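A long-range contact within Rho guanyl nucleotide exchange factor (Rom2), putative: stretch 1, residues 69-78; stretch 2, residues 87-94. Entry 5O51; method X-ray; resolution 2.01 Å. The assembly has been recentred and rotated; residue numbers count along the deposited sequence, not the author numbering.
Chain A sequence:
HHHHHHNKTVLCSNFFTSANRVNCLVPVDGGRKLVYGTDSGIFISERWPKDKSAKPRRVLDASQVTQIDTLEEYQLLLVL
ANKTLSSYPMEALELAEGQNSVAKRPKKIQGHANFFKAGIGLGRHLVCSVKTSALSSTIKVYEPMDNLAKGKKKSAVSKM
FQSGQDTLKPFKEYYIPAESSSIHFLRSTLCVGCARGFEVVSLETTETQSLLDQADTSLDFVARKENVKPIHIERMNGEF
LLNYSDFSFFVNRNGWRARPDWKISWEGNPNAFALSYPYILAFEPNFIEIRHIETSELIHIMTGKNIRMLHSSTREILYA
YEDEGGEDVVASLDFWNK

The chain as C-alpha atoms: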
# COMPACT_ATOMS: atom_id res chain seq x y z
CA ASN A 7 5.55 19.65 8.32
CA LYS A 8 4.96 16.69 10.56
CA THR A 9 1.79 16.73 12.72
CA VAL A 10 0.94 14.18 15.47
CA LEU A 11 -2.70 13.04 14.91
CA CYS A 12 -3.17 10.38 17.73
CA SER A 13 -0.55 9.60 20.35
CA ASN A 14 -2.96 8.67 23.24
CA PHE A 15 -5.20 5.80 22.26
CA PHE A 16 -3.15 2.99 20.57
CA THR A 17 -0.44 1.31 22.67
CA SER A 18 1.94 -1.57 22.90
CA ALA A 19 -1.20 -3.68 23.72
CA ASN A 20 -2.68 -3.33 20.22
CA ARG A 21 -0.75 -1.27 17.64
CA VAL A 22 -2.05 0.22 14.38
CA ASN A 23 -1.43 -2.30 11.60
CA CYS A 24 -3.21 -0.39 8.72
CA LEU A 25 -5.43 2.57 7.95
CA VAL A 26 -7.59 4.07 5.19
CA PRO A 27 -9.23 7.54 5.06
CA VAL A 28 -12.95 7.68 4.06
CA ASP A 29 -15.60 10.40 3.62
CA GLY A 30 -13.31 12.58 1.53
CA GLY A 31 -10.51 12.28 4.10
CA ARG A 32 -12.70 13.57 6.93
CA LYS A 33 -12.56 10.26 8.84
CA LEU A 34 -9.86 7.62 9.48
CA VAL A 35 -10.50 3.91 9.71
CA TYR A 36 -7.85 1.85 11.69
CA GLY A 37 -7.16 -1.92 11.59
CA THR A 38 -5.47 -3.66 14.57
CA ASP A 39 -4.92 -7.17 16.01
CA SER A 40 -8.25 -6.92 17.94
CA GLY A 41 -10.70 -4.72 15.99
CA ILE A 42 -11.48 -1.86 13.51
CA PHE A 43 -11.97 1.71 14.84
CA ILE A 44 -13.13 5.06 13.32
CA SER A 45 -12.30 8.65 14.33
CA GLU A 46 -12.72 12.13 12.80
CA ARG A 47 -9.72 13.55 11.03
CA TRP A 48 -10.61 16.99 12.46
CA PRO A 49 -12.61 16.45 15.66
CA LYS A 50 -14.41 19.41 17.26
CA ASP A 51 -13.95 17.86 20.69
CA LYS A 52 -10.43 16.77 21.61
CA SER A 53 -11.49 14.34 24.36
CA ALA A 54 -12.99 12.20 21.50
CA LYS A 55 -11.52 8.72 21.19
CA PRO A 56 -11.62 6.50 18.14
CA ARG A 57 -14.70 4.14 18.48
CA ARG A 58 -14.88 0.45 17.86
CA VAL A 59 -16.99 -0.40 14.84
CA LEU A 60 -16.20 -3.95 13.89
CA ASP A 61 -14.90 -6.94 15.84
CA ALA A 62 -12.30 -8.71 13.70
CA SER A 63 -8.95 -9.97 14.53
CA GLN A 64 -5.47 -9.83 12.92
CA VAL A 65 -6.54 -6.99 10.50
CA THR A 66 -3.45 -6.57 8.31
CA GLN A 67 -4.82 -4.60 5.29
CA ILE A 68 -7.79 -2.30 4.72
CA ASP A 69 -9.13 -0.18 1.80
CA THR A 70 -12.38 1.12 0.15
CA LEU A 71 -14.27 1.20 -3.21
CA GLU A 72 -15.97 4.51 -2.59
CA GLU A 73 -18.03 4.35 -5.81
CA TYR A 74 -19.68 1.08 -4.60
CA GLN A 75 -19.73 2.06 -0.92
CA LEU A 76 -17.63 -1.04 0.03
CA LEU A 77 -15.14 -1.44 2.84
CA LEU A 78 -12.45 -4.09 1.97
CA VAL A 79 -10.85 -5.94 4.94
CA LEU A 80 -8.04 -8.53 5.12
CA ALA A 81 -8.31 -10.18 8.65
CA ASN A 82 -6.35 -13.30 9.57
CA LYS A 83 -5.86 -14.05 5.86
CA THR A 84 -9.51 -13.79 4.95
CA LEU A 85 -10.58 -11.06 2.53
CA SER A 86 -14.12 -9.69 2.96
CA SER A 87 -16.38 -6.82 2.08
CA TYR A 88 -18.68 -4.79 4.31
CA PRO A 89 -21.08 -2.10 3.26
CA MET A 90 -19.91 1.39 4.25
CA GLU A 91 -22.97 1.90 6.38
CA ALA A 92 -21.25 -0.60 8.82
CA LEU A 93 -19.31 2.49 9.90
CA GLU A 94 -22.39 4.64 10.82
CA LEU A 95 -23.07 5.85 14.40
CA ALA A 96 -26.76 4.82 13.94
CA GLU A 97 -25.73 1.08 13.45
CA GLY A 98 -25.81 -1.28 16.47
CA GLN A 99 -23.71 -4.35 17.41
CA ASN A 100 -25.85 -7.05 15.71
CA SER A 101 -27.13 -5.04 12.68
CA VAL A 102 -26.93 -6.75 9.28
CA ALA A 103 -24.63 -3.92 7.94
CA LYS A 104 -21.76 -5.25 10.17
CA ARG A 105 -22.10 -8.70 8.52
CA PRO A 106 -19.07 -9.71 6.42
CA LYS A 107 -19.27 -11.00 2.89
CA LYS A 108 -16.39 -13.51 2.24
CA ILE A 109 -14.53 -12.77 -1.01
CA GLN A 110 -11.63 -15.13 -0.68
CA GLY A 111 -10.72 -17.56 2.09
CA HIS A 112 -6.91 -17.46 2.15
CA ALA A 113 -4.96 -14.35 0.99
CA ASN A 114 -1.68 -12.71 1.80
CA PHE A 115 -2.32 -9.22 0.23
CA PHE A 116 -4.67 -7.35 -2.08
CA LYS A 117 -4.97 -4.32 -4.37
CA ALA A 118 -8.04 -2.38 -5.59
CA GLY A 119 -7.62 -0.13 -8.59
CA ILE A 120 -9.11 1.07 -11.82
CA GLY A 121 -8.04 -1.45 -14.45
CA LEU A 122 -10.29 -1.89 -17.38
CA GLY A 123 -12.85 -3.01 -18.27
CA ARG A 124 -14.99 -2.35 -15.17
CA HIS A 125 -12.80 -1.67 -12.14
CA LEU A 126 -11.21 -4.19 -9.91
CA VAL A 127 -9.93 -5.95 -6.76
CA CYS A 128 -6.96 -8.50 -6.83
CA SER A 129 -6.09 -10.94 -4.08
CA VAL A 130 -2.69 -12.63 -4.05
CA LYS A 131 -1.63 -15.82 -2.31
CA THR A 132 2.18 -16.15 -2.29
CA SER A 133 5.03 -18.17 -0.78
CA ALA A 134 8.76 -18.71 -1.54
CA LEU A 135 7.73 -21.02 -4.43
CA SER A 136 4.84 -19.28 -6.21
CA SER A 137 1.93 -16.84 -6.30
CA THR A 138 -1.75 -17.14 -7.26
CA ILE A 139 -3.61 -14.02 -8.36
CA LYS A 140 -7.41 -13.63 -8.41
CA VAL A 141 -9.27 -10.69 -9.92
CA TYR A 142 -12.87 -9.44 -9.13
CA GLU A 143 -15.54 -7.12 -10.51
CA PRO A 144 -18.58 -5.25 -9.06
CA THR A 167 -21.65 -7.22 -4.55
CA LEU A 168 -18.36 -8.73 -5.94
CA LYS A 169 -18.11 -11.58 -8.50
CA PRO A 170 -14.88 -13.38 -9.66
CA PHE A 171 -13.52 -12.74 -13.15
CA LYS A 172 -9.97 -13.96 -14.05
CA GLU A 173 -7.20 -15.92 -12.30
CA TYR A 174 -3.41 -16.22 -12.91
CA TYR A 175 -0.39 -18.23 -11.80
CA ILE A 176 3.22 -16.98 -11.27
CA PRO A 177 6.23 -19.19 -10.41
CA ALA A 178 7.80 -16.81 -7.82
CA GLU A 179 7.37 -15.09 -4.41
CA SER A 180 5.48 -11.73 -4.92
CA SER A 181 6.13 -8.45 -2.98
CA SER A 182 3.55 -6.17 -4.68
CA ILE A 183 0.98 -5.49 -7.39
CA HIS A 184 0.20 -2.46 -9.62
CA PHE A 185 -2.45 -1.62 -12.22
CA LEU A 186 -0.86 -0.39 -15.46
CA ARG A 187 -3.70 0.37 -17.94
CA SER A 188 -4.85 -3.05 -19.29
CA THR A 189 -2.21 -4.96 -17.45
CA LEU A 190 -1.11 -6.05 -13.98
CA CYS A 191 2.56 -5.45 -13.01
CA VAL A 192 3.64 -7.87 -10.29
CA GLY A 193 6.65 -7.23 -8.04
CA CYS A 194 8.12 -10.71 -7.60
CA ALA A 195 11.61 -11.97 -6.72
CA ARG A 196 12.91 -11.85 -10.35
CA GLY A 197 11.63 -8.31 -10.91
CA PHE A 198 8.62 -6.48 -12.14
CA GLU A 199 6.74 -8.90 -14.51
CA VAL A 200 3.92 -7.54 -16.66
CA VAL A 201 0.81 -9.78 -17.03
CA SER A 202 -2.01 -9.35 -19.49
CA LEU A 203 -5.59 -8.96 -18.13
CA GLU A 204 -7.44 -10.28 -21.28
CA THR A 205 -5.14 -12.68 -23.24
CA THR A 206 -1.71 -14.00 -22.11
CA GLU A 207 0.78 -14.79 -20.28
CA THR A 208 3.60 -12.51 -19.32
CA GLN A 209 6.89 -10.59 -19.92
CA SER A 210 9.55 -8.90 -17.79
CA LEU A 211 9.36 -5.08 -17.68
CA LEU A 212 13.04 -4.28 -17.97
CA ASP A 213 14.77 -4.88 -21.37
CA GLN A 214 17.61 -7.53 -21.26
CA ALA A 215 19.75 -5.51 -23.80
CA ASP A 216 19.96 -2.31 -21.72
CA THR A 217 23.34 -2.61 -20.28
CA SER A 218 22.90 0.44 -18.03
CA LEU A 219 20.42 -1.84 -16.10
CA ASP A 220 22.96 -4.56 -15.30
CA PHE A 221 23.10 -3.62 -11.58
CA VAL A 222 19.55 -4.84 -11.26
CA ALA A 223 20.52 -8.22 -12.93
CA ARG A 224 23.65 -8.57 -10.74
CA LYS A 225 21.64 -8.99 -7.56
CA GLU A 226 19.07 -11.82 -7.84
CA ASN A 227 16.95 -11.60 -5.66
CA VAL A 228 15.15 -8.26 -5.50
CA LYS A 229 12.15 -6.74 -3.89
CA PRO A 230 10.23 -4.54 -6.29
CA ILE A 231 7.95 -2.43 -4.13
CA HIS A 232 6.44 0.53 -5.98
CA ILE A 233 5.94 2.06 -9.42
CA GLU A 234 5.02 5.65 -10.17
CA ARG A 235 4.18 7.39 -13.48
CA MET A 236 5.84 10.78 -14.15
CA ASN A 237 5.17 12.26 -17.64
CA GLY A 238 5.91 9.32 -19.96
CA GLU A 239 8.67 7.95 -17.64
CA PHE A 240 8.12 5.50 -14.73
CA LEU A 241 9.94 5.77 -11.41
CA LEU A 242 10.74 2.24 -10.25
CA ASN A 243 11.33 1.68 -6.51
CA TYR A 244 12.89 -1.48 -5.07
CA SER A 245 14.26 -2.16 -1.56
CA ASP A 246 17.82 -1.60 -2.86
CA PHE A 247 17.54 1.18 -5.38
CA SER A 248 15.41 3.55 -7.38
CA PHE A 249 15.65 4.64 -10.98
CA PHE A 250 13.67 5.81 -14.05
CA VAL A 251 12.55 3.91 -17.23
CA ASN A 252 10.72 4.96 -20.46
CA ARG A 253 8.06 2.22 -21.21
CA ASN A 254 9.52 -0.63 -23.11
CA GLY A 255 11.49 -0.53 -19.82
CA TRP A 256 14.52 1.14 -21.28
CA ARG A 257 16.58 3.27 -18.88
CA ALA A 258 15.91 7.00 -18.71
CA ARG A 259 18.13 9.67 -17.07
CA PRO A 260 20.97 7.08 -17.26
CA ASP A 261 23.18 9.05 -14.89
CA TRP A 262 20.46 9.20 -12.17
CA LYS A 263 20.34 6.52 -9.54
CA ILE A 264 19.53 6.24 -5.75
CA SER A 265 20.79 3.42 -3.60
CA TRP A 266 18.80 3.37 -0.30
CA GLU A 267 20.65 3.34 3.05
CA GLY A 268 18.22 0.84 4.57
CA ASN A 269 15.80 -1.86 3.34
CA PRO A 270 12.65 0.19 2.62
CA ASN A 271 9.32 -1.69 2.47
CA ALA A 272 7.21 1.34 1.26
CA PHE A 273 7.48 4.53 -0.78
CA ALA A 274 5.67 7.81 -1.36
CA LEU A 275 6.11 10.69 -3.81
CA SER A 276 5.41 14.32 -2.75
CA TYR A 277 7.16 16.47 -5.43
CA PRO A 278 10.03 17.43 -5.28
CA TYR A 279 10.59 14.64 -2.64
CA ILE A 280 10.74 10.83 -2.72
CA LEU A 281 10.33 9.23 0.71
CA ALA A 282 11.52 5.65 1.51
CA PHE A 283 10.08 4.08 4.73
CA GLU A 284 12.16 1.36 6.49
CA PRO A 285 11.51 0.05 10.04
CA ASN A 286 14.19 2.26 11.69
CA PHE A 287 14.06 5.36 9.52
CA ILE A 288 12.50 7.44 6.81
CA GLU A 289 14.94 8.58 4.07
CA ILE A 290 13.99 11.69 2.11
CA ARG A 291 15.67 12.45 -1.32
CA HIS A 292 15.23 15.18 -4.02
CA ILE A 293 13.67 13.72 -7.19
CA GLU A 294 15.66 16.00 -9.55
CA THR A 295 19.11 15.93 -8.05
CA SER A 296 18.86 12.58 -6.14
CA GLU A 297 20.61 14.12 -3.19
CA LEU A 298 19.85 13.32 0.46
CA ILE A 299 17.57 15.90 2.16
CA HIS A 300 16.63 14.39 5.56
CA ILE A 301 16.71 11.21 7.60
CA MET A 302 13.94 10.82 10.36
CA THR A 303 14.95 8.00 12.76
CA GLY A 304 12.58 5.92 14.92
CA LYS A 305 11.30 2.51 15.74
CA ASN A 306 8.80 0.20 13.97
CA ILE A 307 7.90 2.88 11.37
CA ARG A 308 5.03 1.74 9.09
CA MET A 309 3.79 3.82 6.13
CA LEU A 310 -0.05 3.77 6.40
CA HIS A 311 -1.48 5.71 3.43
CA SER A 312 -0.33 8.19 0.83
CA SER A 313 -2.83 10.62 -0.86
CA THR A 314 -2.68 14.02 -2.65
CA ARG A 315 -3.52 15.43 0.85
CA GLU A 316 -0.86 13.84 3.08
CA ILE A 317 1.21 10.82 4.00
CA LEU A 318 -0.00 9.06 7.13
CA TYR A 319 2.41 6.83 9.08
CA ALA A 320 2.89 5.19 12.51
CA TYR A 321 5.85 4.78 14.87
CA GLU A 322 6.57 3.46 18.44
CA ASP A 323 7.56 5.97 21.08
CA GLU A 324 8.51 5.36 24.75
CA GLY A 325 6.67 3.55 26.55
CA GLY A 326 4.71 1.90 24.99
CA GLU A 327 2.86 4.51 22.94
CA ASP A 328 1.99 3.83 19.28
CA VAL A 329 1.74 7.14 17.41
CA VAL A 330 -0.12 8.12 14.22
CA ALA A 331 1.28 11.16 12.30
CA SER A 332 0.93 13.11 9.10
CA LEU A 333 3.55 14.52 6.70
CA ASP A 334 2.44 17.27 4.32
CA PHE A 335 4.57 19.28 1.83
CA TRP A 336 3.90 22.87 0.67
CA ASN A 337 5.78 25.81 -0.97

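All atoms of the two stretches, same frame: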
# COMPACT_ATOMS: atom_id res chain seq x y z
N ASP A 69 -8.92 -1.15 2.89
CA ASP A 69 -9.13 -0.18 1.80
C ASP A 69 -10.64 -0.00 1.56
O ASP A 69 -11.48 -0.59 2.31
CB ASP A 69 -8.47 -0.68 0.53
CG ASP A 69 -7.96 0.46 -0.40
OD1 ASP A 69 -8.41 1.65 -0.30
OD2 ASP A 69 -7.10 0.14 -1.23
N THR A 70 -10.98 0.84 0.58
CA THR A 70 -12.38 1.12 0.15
C THR A 70 -12.54 1.05 -1.36
O THR A 70 -11.56 1.18 -2.04
CB THR A 70 -12.84 2.56 0.48
OG1 THR A 70 -11.85 3.49 0.03
CG2 THR A 70 -13.13 2.75 1.97
N LEU A 71 -13.78 0.83 -1.84
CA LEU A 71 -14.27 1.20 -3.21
C LEU A 71 -15.36 2.21 -3.01
O LEU A 71 -16.50 1.84 -2.77
CB LEU A 71 -14.92 0.01 -3.92
CG LEU A 71 -14.07 -0.92 -4.75
CD1 LEU A 71 -13.13 -1.60 -3.81
CD2 LEU A 71 -14.92 -1.97 -5.51
N GLU A 72 -15.04 3.48 -3.08
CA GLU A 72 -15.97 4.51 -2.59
C GLU A 72 -17.20 4.62 -3.51
O GLU A 72 -18.31 4.95 -3.05
CB GLU A 72 -15.22 5.86 -2.40
CG GLU A 72 -15.90 6.89 -1.48
CD GLU A 72 -15.30 7.01 -0.07
OE1 GLU A 72 -15.25 6.00 0.65
OE2 GLU A 72 -14.90 8.13 0.36
N GLU A 73 -17.00 4.28 -4.78
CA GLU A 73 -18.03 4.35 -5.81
C GLU A 73 -19.16 3.35 -5.54
O GLU A 73 -20.33 3.66 -5.86
CB GLU A 73 -17.41 4.13 -7.22
CG GLU A 73 -18.39 4.07 -8.38
CD GLU A 73 -19.07 5.40 -8.68
OE1 GLU A 73 -18.37 6.38 -9.01
OE2 GLU A 73 -20.32 5.46 -8.59
N TYR A 74 -18.77 2.19 -4.97
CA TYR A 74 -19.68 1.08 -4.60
C TYR A 74 -19.98 1.00 -3.10
O TYR A 74 -20.56 0.02 -2.62
CB TYR A 74 -19.06 -0.22 -5.06
CG TYR A 74 -19.06 -0.27 -6.53
CD1 TYR A 74 -18.05 0.31 -7.27
CD2 TYR A 74 -20.15 -0.81 -7.21
CE1 TYR A 74 -18.09 0.32 -8.65
CE2 TYR A 74 -20.20 -0.82 -8.59
CZ TYR A 74 -19.17 -0.26 -9.31
OH TYR A 74 -19.21 -0.28 -10.69
N GLN A 75 -19.54 2.01 -2.36
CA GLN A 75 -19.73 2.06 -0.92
C GLN A 75 -19.36 0.72 -0.22
O GLN A 75 -20.11 0.22 0.60
CB GLN A 75 -21.16 2.52 -0.62
CG GLN A 75 -21.46 3.98 -1.08
CD GLN A 75 -20.69 4.99 -0.23
OE1 GLN A 75 -21.05 5.29 0.94
NE2 GLN A 75 -19.57 5.47 -0.77
N LEU A 76 -18.18 0.19 -0.58
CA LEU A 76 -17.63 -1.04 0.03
C LEU A 76 -16.35 -0.76 0.83
O LEU A 76 -15.39 -0.08 0.35
CB LEU A 76 -17.34 -2.13 -1.01
CG LEU A 76 -18.54 -2.68 -1.77
CD1 LEU A 76 -18.10 -3.76 -2.75
CD2 LEU A 76 -19.61 -3.21 -0.85
N LEU A 77 -16.35 -1.29 2.05
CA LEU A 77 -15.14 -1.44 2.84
C LEU A 77 -14.51 -2.83 2.60
O LEU A 77 -15.14 -3.84 2.78
CB LEU A 77 -15.45 -1.21 4.31
CG LEU A 77 -14.27 -1.27 5.27
CD1 LEU A 77 -13.39 -0.03 5.15
CD2 LEU A 77 -14.81 -1.42 6.70
N LEU A 78 -13.24 -2.85 2.20
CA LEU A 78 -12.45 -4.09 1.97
C LEU A 78 -11.47 -4.37 3.13
O LEU A 78 -10.63 -3.49 3.54
CB LEU A 78 -11.68 -3.99 0.68
CG LEU A 78 -12.50 -3.60 -0.58
CD1 LEU A 78 -11.52 -3.41 -1.73
CD2 LEU A 78 -13.50 -4.71 -0.88
N SER A 87 -15.80 -8.11 2.24
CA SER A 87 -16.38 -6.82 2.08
C SER A 87 -17.39 -6.52 3.17
O SER A 87 -18.00 -7.41 3.77
CB SER A 87 -17.05 -6.73 0.72
OG SER A 87 -18.30 -7.40 0.76
N TYR A 88 -17.57 -5.25 3.48
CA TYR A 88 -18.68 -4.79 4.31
C TYR A 88 -19.31 -3.59 3.61
O TYR A 88 -18.60 -2.78 3.00
CB TYR A 88 -18.20 -4.31 5.66
CG TYR A 88 -17.59 -5.31 6.57
CD1 TYR A 88 -16.28 -5.72 6.38
CD2 TYR A 88 -18.29 -5.79 7.70
CE1 TYR A 88 -15.67 -6.59 7.26
CE2 TYR A 88 -17.71 -6.74 8.55
CZ TYR A 88 -16.39 -7.11 8.30
OH TYR A 88 -15.75 -7.99 9.10
N PRO A 89 -20.61 -3.39 3.76
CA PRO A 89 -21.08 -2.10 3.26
C PRO A 89 -20.60 -0.94 4.15
O PRO A 89 -20.43 -1.08 5.36
CB PRO A 89 -22.62 -2.24 3.29
CG PRO A 89 -22.92 -3.26 4.32
CD PRO A 89 -21.68 -4.15 4.45
N MET A 90 -20.41 0.21 3.53
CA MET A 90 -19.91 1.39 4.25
C MET A 90 -20.81 1.88 5.36
O MET A 90 -20.35 2.51 6.32
CB MET A 90 -19.65 2.56 3.27
CG MET A 90 -18.45 3.38 3.69
SD MET A 90 -16.90 2.61 3.13
CE MET A 90 -16.94 3.27 1.46
N GLU A 91 -22.09 1.60 5.25
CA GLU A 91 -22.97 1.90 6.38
C GLU A 91 -22.58 1.14 7.68
O GLU A 91 -22.87 1.65 8.77
CB GLU A 91 -24.45 1.72 6.00
CG GLU A 91 -24.82 0.33 5.53
CD GLU A 91 -26.23 0.22 4.94
OE1 GLU A 91 -27.05 1.15 5.10
OE2 GLU A 91 -26.51 -0.85 4.32
N ALA A 92 -21.87 -0.01 7.60
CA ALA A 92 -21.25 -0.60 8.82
C ALA A 92 -20.52 0.40 9.74
O ALA A 92 -20.36 0.17 10.95
CB ALA A 92 -20.23 -1.69 8.45
N LEU A 93 -20.02 1.48 9.15
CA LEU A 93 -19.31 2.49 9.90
C LEU A 93 -20.21 3.52 10.57
O LEU A 93 -19.70 4.26 11.39
CB LEU A 93 -18.32 3.20 8.98
CG LEU A 93 -17.29 2.28 8.30
CD1 LEU A 93 -16.59 2.98 7.17
CD2 LEU A 93 -16.20 1.82 9.25
N GLU A 94 -21.51 3.58 10.26
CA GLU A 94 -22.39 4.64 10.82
C GLU A 94 -22.52 4.57 12.35
O GLU A 94 -22.52 3.49 12.92
CB GLU A 94 -23.84 4.57 10.30
CG GLU A 94 -24.12 4.54 8.80
CD GLU A 94 -23.52 5.66 8.00
OE1 GLU A 94 -23.15 6.69 8.61
OE2 GLU A 94 -23.45 5.50 6.75

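Where an antiparallel strand pair ends, a long side chain just beyond it can fold back over the sheet and extend the contact. Residues 69-78 and 87-94 of this putative Rho guanyl nucleotide exchange factor illustrate the principle. Strand 76-78 runs antiparallel to strand 87-89, their directions 149° apart. Leu77 and Tyr88 form the hydrogen-bonded pair: Leu77 N donates to Tyr88 O, and Tyr88 N to Leu77 O, each at 2.9 Å. Two CA-H...O contacts supplement this rung, from Leu76 CA to Tyr88 O at 3.6 Å and from Ser87 CA to Leu77 O at 3.3 Å. The ladder gains one further bond beyond the strands, Met90 N to Gln75 O at 2.9 Å, after which residues 90-93 coil into a 3-10 segment whose Leu93 N bonds back to Met90 O at 3.0 Å.

Strand 76-78 also pairs with strand 69-71 in its own stretch, so it lies between two neighbours. The turn joining these strands is steadied by Gln75. With phi and psi of 47° and 48°, its backbone is left-handed, and its side chain, m at both chi1 and chi2, folds back so that Gln75 NE2 donates to Glu72 O at 2.7 Å.

Met90 is the centrepiece, burying 127 Å², the largest share of any residue here. Its CA-to-CB bond points toward the first stretch. Chi1 lies between wells at -145°, while chi2 and chi3 are both p, near 80°. This bent chain lays the sulfur beside Leu77, Met90 SD lying 4.3 Å from Leu77 CB, and carries the methyl across to the adjoining strand, where Met90 CE comes within 3.9 Å of Thr70 CG2. An unbranched, flexible thioether can follow such a path over two strands. Met90 CE also lies 3.3 Å from Glu72 OE1, a close contact with a carboxylate whose other oxygen, OE2, is hydrogen-bonded elsewhere in the structure.

Leu77 answers from the same face as Tyr88. Its t, p rotamer brings Leu77 CD2 to 4.4 Å from Leu93 CD2, so the 3-10 segment adds an apolar contact to the one at the rung, where Leu77 CB and Tyr88 CB are 4.4 Å apart. Tyr88, with chi1 m, has Leu77 O at its ring edge, near the ring plane.

On the other face Leu78 and Ser87 meet more lightly. Leu78, in the m, t rotamer, extends Leu78 CD2 to 4.4 Å from Ser87 CB. Leu76 and Pro89, by contrast, are paired in register but their side chains diverge, and the hydrogen bonds lie at the flanking positions, Leu77 with Tyr88 and Gln75 with Met90.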